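Side-chain contact in hypothetical protein (Sus scrofa, PDB 3WOC), which is a prostate-derived, heparin-binding glycoprotein of boar sperm with a jacalin-like lectin fold, and may have a role in capacitation: residues R28-P33 with S39-Y44. Numbering follows the deposited sequence.
Sequences RVFVGP and SIQVRY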
loop_
_atom_site.group_PDB
_atom_site.type_symbol
_atom_site.label_atom_id
_atom_site.label_comp_id
_atom_site.label_asym_id
_atom_site.label_seq_id
_atom_site.Cartn_x
_atom_site.Cartn_y
_atom_site.Cartn_z
ATOM N N ARG A 28 -1.917 -6.957 -1.432
ATOM C CA ARG A 28 -0.819 -7.905 -1.298
ATOM C C ARG A 28 0.466 -7.183 -0.896
ATOM O O ARG A 28 0.946 -6.305 -1.615
ATOM C CB ARG A 28 -0.621 -8.673 -2.607
ATOM C CG ARG A 28 0.214 -9.936 -2.492
ATOM C CD ARG A 28 0.282 -10.657 -3.832
ATOM N NE ARG A 28 -0.907 -11.464 -4.091
ATOM C CZ ARG A 28 -1.231 -11.975 -5.275
ATOM N NH1 ARG A 28 -0.465 -11.758 -6.337
ATOM N NH2 ARG A 28 -2.333 -12.703 -5.399
ATOM N N VAL A 29 1.006 -7.554 0.261
ATOM C CA VAL A 29 2.246 -6.970 0.763
ATOM C C VAL A 29 3.337 -8.039 0.858
ATOM O O VAL A 29 3.131 -9.101 1.447
ATOM C CB VAL A 29 2.039 -6.277 2.135
ATOM C CG1 VAL A 29 3.360 -5.803 2.715
ATOM C CG2 VAL A 29 1.080 -5.104 2.001
ATOM N N PHE A 30 4.493 -7.750 0.264
ATOM C CA PHE A 30 5.636 -8.654 0.304
ATOM C C PHE A 30 6.635 -8.217 1.370
ATOM O O PHE A 30 7.159 -7.100 1.329
ATOM C CB PHE A 30 6.302 -8.733 -1.068
ATOM C CG PHE A 30 5.496 -9.482 -2.092
ATOM C CD1 PHE A 30 5.830 -10.790 -2.435
ATOM C CD2 PHE A 30 4.404 -8.883 -2.718
ATOM C CE1 PHE A 30 5.090 -11.491 -3.390
ATOM C CE2 PHE A 30 3.656 -9.573 -3.669
ATOM C CZ PHE A 30 4.000 -10.879 -4.008
ATOM N N VAL A 31 6.878 -9.103 2.332
ATOM C CA VAL A 31 7.772 -8.827 3.452
ATOM C C VAL A 31 8.987 -9.759 3.408
ATOM O O VAL A 31 8.852 -10.963 3.168
ATOM C CB VAL A 31 7.026 -8.951 4.810
ATOM C CG1 VAL A 31 7.979 -8.771 5.990
ATOM C CG2 VAL A 31 5.890 -7.932 4.894
ATOM N N GLY A 32 10.171 -9.188 3.626
ATOM C CA GLY A 32 11.414 -9.955 3.657
ATOM C C GLY A 32 11.784 -10.403 5.060
ATOM O O GLY A 32 11.232 -9.889 6.038
ATOM N N PRO A 33 12.725 -11.367 5.171
ATOM C CA PRO A 33 13.200 -11.923 6.449
ATOM C C PRO A 33 13.573 -10.900 7.531
ATOM O O PRO A 33 13.542 -11.236 8.718
ATOM C CB PRO A 33 14.443 -12.741 6.045
ATOM C CG PRO A 33 14.712 -12.402 4.601
ATOM C CD PRO A 33 13.394 -12.013 4.029
ATOM N N SER A 39 7.515 -4.658 -1.526
ATOM C CA SER A 39 6.645 -4.276 -2.631
ATOM C C SER A 39 5.181 -4.432 -2.236
ATOM O O SER A 39 4.865 -5.148 -1.281
ATOM C CB SER A 39 6.945 -5.123 -3.871
ATOM O OG SER A 39 6.784 -6.503 -3.602
ATOM N N ILE A 40 4.290 -3.745 -2.950
ATOM C CA ILE A 40 2.856 -4.000 -2.798
ATOM C C ILE A 40 2.168 -4.329 -4.117
ATOM O O ILE A 40 2.709 -4.100 -5.202
ATOM C CB ILE A 40 2.067 -2.871 -2.042
ATOM C CG1 ILE A 40 1.808 -1.647 -2.939
ATOM C CG2 ILE A 40 2.708 -2.546 -0.678
ATOM C CD1 ILE A 40 2.783 -0.508 -2.774
ATOM N N GLN A 41 0.968 -4.885 -3.996
ATOM C CA GLN A 41 0.125 -5.191 -5.132
ATOM C C GLN A 41 -1.317 -4.990 -4.684
ATOM O O GLN A 41 -1.696 -5.375 -3.576
ATOM C CB GLN A 41 0.368 -6.626 -5.598
ATOM C CG GLN A 41 0.139 -6.847 -7.081
ATOM C CD GLN A 41 0.688 -8.178 -7.585
ATOM O OE1 GLN A 41 1.371 -8.905 -6.859
ATOM N NE2 GLN A 41 0.388 -8.499 -8.835
ATOM N N VAL A 42 -2.110 -4.360 -5.539
ATOM C CA VAL A 42 -3.499 -4.055 -5.221
ATOM C C VAL A 42 -4.426 -4.723 -6.240
ATOM O O VAL A 42 -4.164 -4.687 -7.439
ATOM C CB VAL A 42 -3.726 -2.510 -5.115
ATOM C CG1 VAL A 42 -3.068 -1.774 -6.265
ATOM C CG2 VAL A 42 -5.204 -2.152 -5.017
ATOM N N ARG A 43 -5.490 -5.356 -5.753
ATOM C CA ARG A 43 -6.462 -5.996 -6.641
ATOM C C ARG A 43 -7.680 -5.114 -6.876
ATOM O O ARG A 43 -8.362 -4.716 -5.932
ATOM C CB ARG A 43 -6.894 -7.360 -6.104
ATOM C CG ARG A 43 -7.627 -8.224 -7.129
ATOM C CD ARG A 43 -8.065 -9.546 -6.532
ATOM N NE ARG A 43 -8.984 -9.357 -5.412
ATOM C CZ ARG A 43 -9.660 -10.334 -4.813
ATOM N NH1 ARG A 43 -9.533 -11.590 -5.226
ATOM N NH2 ARG A 43 -10.475 -10.050 -3.803
ATOM N N TYR A 44 -7.932 -4.812 -8.149
ATOM C CA TYR A 44 -9.106 -4.051 -8.565
ATOM C C TYR A 44 -10.078 -5.012 -9.240
ATOM O O TYR A 44 -9.773 -5.577 -10.295
ATOM C CB TYR A 44 -8.718 -2.929 -9.534
ATOM C CG TYR A 44 -7.695 -1.946 -9.003
ATOM C CD1 TYR A 44 -8.066 -0.919 -8.136
ATOM C CD2 TYR A 44 -6.359 -2.031 -9.388
ATOM C CE1 TYR A 44 -7.131 -0.008 -7.654
ATOM C CE2 TYR A 44 -5.415 -1.125 -8.915
ATOM C CZ TYR A 44 -5.807 -0.116 -8.048
ATOM O OH TYR A 44 -4.874 0.783 -7.576
#
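R28 and Q41 face each other as a hydrogen-bonded antiparallel pair, the amide of R28 giving a bond of 2.7 Å to Q41 O, and Q41 N returning one to R28 O. The same R28 O also receives the CA-H of I40, whose CA lies 3.2 Å away, so two donors from the neighbouring strand converge on one carbonyl. Farther along, F30 N bonds to S39 O at 3.0 Å. These backbone bonds are the tight part of the contact.

The face carrying V29 and I40 is the more buried one, yet the two side chains touch only lightly across the hairpin. V29 has its CG1 anti to the backbone N (chi1 174°), which leaves CG2 to meet I40 CG2 at 4.0 Å, while the outer part of I40 turns to F14 of strand 12-17. This pair belongs to the hairpin of strands 24-31 and 37-44, the two central strands of one four-stranded antiparallel sheet in the beta-prism fold of jacalin-like lectins. Strand 47-53 flanks the hairpin beside 37-44, and strand 58-63 beside 24-31.

On the other face, which holds most of the area buried between the segments, R28, F30 and Q41 are partly exposed while S39 is buried. Here the R28 and Q41 side chains run side by side, their guanidinium and amide planes 89° apart, and the loose element is the weak, bent bond from R28 NH1 to Q41 OE1 (3.4 Å). Their stronger partners lie on the flanking strands: R28 NE forms a salt bridge with E61, and Q41 NE2 bonds to S49 O. Q41 OE1 also approaches the F30 ring at its edge, 4.0 Å from CE2. S39 OG sits 3.4 Å from F30 CB, a buried hydroxyl against carbon with no polar partner in the model.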